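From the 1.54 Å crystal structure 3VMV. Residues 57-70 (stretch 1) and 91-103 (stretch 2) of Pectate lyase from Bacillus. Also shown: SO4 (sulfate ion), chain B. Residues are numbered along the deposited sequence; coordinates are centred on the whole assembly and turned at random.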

# COMPACT_ATOMS: atom_id res chain seq x y z
N THR A 57 2.12 -16.93 11.03
CA THR A 57 3.59 -16.92 11.10
C THR A 57 4.12 -17.83 10.03
O THR A 57 3.37 -18.64 9.48
CB THR A 57 4.11 -17.50 12.46
OG1 THR A 57 3.70 -18.87 12.62
CG2 THR A 57 3.62 -16.69 13.66
N GLN A 58 5.43 -17.80 9.80
CA GLN A 58 6.04 -18.81 8.94
C GLN A 58 5.79 -20.23 9.50
O GLN A 58 5.47 -21.16 8.75
CB GLN A 58 7.56 -18.56 8.82
CG GLN A 58 7.90 -17.28 8.07
CD GLN A 58 7.57 -17.38 6.61
OE1 GLN A 58 7.59 -18.47 6.03
NE2 GLN A 58 7.28 -16.24 5.99
N GLY A 59 5.96 -20.39 10.81
CA GLY A 59 5.83 -21.68 11.44
C GLY A 59 4.44 -22.30 11.31
O GLY A 59 4.32 -23.52 11.29
N ASN A 60 3.40 -21.46 11.20
CA ASN A 60 2.05 -22.04 11.10
C ASN A 60 1.40 -21.91 9.72
O ASN A 60 0.19 -22.13 9.57
CB ASN A 60 1.09 -21.56 12.24
CG ASN A 60 0.74 -20.07 12.17
OD1 ASN A 60 0.67 -19.45 11.09
ND2 ASN A 60 0.43 -19.50 13.36
N SER A 61 2.22 -21.60 8.72
CA SER A 61 1.78 -21.43 7.31
C SER A 61 2.53 -22.40 6.42
O SER A 61 3.71 -22.70 6.68
CB SER A 61 2.07 -20.00 6.82
OG SER A 61 1.40 -19.08 7.68
N PRO A 62 1.86 -22.89 5.39
CA PRO A 62 2.45 -23.95 4.56
C PRO A 62 3.34 -23.43 3.43
O PRO A 62 4.10 -24.25 2.88
CB PRO A 62 1.22 -24.64 3.97
CG PRO A 62 0.20 -23.52 3.86
CD PRO A 62 0.43 -22.66 5.09
N GLN A 63 3.24 -22.16 3.07
CA GLN A 63 4.13 -21.53 2.09
C GLN A 63 4.79 -20.34 2.77
O GLN A 63 4.38 -19.95 3.86
CB GLN A 63 3.35 -21.02 0.87
CG GLN A 63 2.66 -22.15 0.12
CD GLN A 63 1.74 -21.65 -0.97
OE1 GLN A 63 2.12 -20.83 -1.80
NE2 GLN A 63 0.52 -22.15 -0.97
N SER A 64 5.78 -19.74 2.11
CA SER A 64 6.52 -18.63 2.73
C SER A 64 5.78 -17.29 2.67
O SER A 64 6.29 -16.28 3.14
CB SER A 64 7.89 -18.46 2.06
OG SER A 64 8.70 -19.58 2.32
N LEU A 65 4.59 -17.30 2.08
CA LEU A 65 3.69 -16.13 2.05
C LEU A 65 2.27 -16.67 2.00
O LEU A 65 2.09 -17.86 1.81
CB LEU A 65 4.00 -15.22 0.85
CG LEU A 65 4.11 -15.83 -0.54
CD1 LEU A 65 2.73 -16.20 -1.10
CD2 LEU A 65 4.79 -14.85 -1.48
N ILE A 66 1.29 -15.80 2.25
CA ILE A 66 -0.12 -16.17 2.14
C ILE A 66 -0.52 -15.83 0.71
O ILE A 66 -0.52 -14.66 0.31
CB ILE A 66 -0.96 -15.35 3.15
CG1 ILE A 66 -0.50 -15.66 4.58
CG2 ILE A 66 -2.45 -15.67 2.97
CD1 ILE A 66 -0.64 -17.13 4.99
N ASP A 67 -0.79 -16.86 -0.07
CA ASP A 67 -0.91 -16.79 -1.52
C ASP A 67 -2.38 -16.63 -1.89
O ASP A 67 -3.12 -17.62 -2.05
CB ASP A 67 -0.32 -18.11 -2.07
CG ASP A 67 0.27 -18.02 -3.50
OD1 ASP A 67 0.36 -16.96 -4.09
OD2 ASP A 67 0.63 -19.10 -4.02
N VAL A 68 -2.80 -15.38 -2.09
CA VAL A 68 -4.15 -15.08 -2.62
C VAL A 68 -4.10 -15.17 -4.13
O VAL A 68 -3.92 -14.19 -4.85
CB VAL A 68 -4.68 -13.72 -2.11
CG1 VAL A 68 -6.13 -13.52 -2.59
CG2 VAL A 68 -4.59 -13.67 -0.58
N LYS A 69 -4.19 -16.42 -4.61
CA LYS A 69 -3.97 -16.78 -6.00
C LYS A 69 -4.84 -17.99 -6.24
O LYS A 69 -5.01 -18.84 -5.37
CB LYS A 69 -2.50 -17.19 -6.21
CG LYS A 69 -2.15 -17.42 -7.66
CD LYS A 69 -0.73 -17.99 -7.80
CE LYS A 69 0.31 -16.91 -7.47
NZ LYS A 69 1.64 -17.36 -7.96
N ASN A 70 -5.38 -18.06 -7.45
CA ASN A 70 -6.16 -19.21 -7.83
C ASN A 70 -5.28 -20.45 -7.75
O ASN A 70 -4.10 -20.40 -8.07
CB ASN A 70 -6.62 -19.01 -9.29
CG ASN A 70 -7.66 -20.04 -9.69
OD1 ASN A 70 -7.35 -21.20 -9.93
ND2 ASN A 70 -8.91 -19.60 -9.76
N GLU A 91 -2.82 -10.58 13.38
CA GLU A 91 -1.41 -10.24 13.28
C GLU A 91 -0.70 -11.24 12.37
O GLU A 91 -0.93 -12.45 12.52
CB GLU A 91 -0.76 -10.27 14.66
CG GLU A 91 0.72 -9.92 14.60
CD GLU A 91 1.42 -10.04 15.93
OE1 GLU A 91 0.74 -10.30 16.95
OE2 GLU A 91 2.68 -9.88 15.97
N PHE A 92 0.13 -10.72 11.45
CA PHE A 92 0.97 -11.54 10.56
C PHE A 92 2.39 -11.17 10.93
O PHE A 92 2.85 -10.08 10.59
CB PHE A 92 0.70 -11.20 9.08
CG PHE A 92 -0.68 -11.57 8.60
CD1 PHE A 92 -0.85 -12.62 7.69
CD2 PHE A 92 -1.79 -10.89 9.05
CE1 PHE A 92 -2.11 -12.98 7.24
CE2 PHE A 92 -3.09 -11.27 8.60
CZ PHE A 92 -3.22 -12.30 7.69
N ASP A 93 3.07 -12.06 11.65
CA ASP A 93 4.41 -11.80 12.17
C ASP A 93 5.41 -12.59 11.32
O ASP A 93 5.51 -13.82 11.41
CB ASP A 93 4.48 -12.23 13.63
CG ASP A 93 5.86 -12.02 14.24
OD1 ASP A 93 6.77 -11.49 13.54
OD2 ASP A 93 6.03 -12.40 15.42
N GLY A 94 6.09 -11.86 10.42
CA GLY A 94 7.13 -12.48 9.62
C GLY A 94 6.62 -13.15 8.38
O GLY A 94 7.40 -13.88 7.74
N ILE A 95 5.36 -12.92 8.01
CA ILE A 95 4.83 -13.52 6.77
C ILE A 95 3.87 -12.52 6.19
O ILE A 95 3.07 -11.93 6.92
CB ILE A 95 4.15 -14.91 7.00
CG1 ILE A 95 3.77 -15.51 5.64
CG2 ILE A 95 2.98 -14.81 7.98
CD1 ILE A 95 3.41 -17.02 5.71
N GLY A 96 3.99 -12.32 4.89
CA GLY A 96 3.16 -11.37 4.18
C GLY A 96 2.14 -12.01 3.27
O GLY A 96 2.06 -13.23 3.13
N ILE A 97 1.30 -11.15 2.72
CA ILE A 97 0.24 -11.56 1.79
C ILE A 97 0.57 -11.17 0.38
O ILE A 97 1.07 -10.06 0.15
CB ILE A 97 -1.08 -10.85 2.19
CG1 ILE A 97 -1.47 -11.29 3.60
CG2 ILE A 97 -2.19 -11.23 1.19
CD1 ILE A 97 -2.68 -10.46 4.21
N ARG A 98 0.31 -12.05 -0.59
CA ARG A 98 0.48 -11.72 -1.99
C ARG A 98 -0.84 -11.86 -2.70
O ARG A 98 -1.48 -12.90 -2.62
CB ARG A 98 1.56 -12.55 -2.70
CG ARG A 98 1.76 -12.16 -4.17
CD ARG A 98 2.94 -12.91 -4.79
NE ARG A 98 2.65 -14.34 -4.81
CZ ARG A 98 3.57 -15.29 -5.06
NH1 ARG A 98 3.19 -16.56 -5.09
NH2 ARG A 98 4.84 -14.97 -5.26
N LEU A 99 -1.23 -10.83 -3.43
CA LEU A 99 -2.42 -10.91 -4.28
C LEU A 99 -2.00 -11.07 -5.71
O LEU A 99 -1.31 -10.18 -6.25
CB LEU A 99 -3.28 -9.66 -4.11
CG LEU A 99 -3.71 -9.21 -2.70
CD1 LEU A 99 -4.71 -8.02 -2.85
CD2 LEU A 99 -4.27 -10.28 -1.82
N SER A 100 -2.41 -12.14 -6.37
CA SER A 100 -1.98 -12.40 -7.75
C SER A 100 -3.21 -12.65 -8.62
O SER A 100 -3.99 -13.57 -8.35
CB SER A 100 -1.03 -13.61 -7.76
OG SER A 100 -0.82 -14.08 -9.07
N ASN A 101 -3.39 -11.81 -9.63
CA ASN A 101 -4.61 -11.80 -10.45
C ASN A 101 -5.86 -11.92 -9.58
O ASN A 101 -6.76 -12.72 -9.81
CB ASN A 101 -4.56 -12.87 -11.54
CG ASN A 101 -5.47 -12.53 -12.72
OD1 ASN A 101 -6.01 -11.45 -12.83
ND2 ASN A 101 -5.61 -13.52 -13.65
N ALA A 102 -5.85 -11.08 -8.55
CA ALA A 102 -6.87 -11.08 -7.53
C ALA A 102 -7.79 -9.89 -7.71
O ALA A 102 -7.30 -8.79 -7.95
CB ALA A 102 -6.18 -11.05 -6.16
N HIS A 103 -9.10 -10.11 -7.65
CA HIS A 103 -10.09 -9.10 -8.00
C HIS A 103 -11.13 -8.94 -6.93
O HIS A 103 -11.67 -9.93 -6.47
CB HIS A 103 -10.75 -9.47 -9.31
CG HIS A 103 -9.79 -9.46 -10.45
ND1 HIS A 103 -8.85 -10.46 -10.64
CD2 HIS A 103 -9.53 -8.52 -11.39
CE1 HIS A 103 -8.09 -10.15 -11.68
NE2 HIS A 103 -8.49 -8.98 -12.15
S SO4 B . 6.77 -18.08 -5.28
O1 SO4 B . 6.95 -18.31 -3.85
O2 SO4 B . 5.46 -18.51 -5.71
O3 SO4 B . 6.95 -16.66 -5.55
O4 SO4 B . 7.74 -18.86 -6.03
O HOH W 1 7.19 -15.84 11.23
O HOH W 2 6.24 -13.58 3.39
O HOH W 3 -0.41 -14.61 -4.89
O HOH W 4 -4.92 -16.01 -9.31

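What joins the two backbones? The strands around Ile66-Val68 and Ile97-Ser100 run side by side and parallel, their directions only 20° apart, and the hydrogen bonds alternate from one strand to the other. Ile66 N donates to Gly96 O at 2.8 Å, and Ile66 O accepts from Arg98 N at 2.9 Å; two residues on, Val68 N donates to Arg98 O at 2.9 Å and Val68 O accepts from Ser100 N at 3.0 Å. Ile66 and Val68 each turn both backbone polar groups to the partner strand. Side chains alternate along the strands, so Asp67 and Arg98 share one face and Ile66, Ile97, Val68 and Leu99 the other.

What fills the apolar face? Branched aliphatic residues suit this buried layer because they pack closely and bring no polar group that would need a partner. Val68 CB lies 3.5 Å from Leu99 CD2, while Val68 CG2 comes within 3.9 Å of Ile97 CG2. Ile66 CG1 meets the edge of the Phe92 ring, 4.1 Å from Phe92 CE1. Ile95 points toward stretch 1 and has 113 Å² covered by it, the most of any residue here. Its CD1 lies 3.5 Å from Ser61 CB and 4.1 Å from Ile66 CD1, so its extended side chain (chi1 and chi2 both t) reaches into the bend of the loop leading to the strand.

How are the charges on the other face handled? Arg98 NH1 forms a salt bridge with Asp67 OD1 at 3.0 Å, and water 3 also links Asp67 OD1 to Arg98 NE. Leu65 CD2 covers one face of the guanidinium, 3.8 Å from Arg98 NH2, leaving the edge free for polar partners. There a sulfate, probably from the crystallisation liquor, accepts from Arg98 NH1 through O2 at 3.1 Å and from Arg98 NH2 through O3 at 2.7 Å. Lys69 NZ stands 3.4 Å from Arg98 NH1, a close approach of like charges rather than a bond.

What ties down the loops before the strands? Gln58 folds its side chain back (chi1 and chi2 both m) so that NE2 can donate to Gly94 O at 2.9 Å and to Ser64 O within its own stretch at 3.0 Å. Gly94 has positive phi, where a CB would jam against the preceding carbonyl oxygen, so glycine fits here. Water completes the join: water 1 bridges Gln58 N and Asp93 O, and water 2 bridges Ser64 O and Gly96 N.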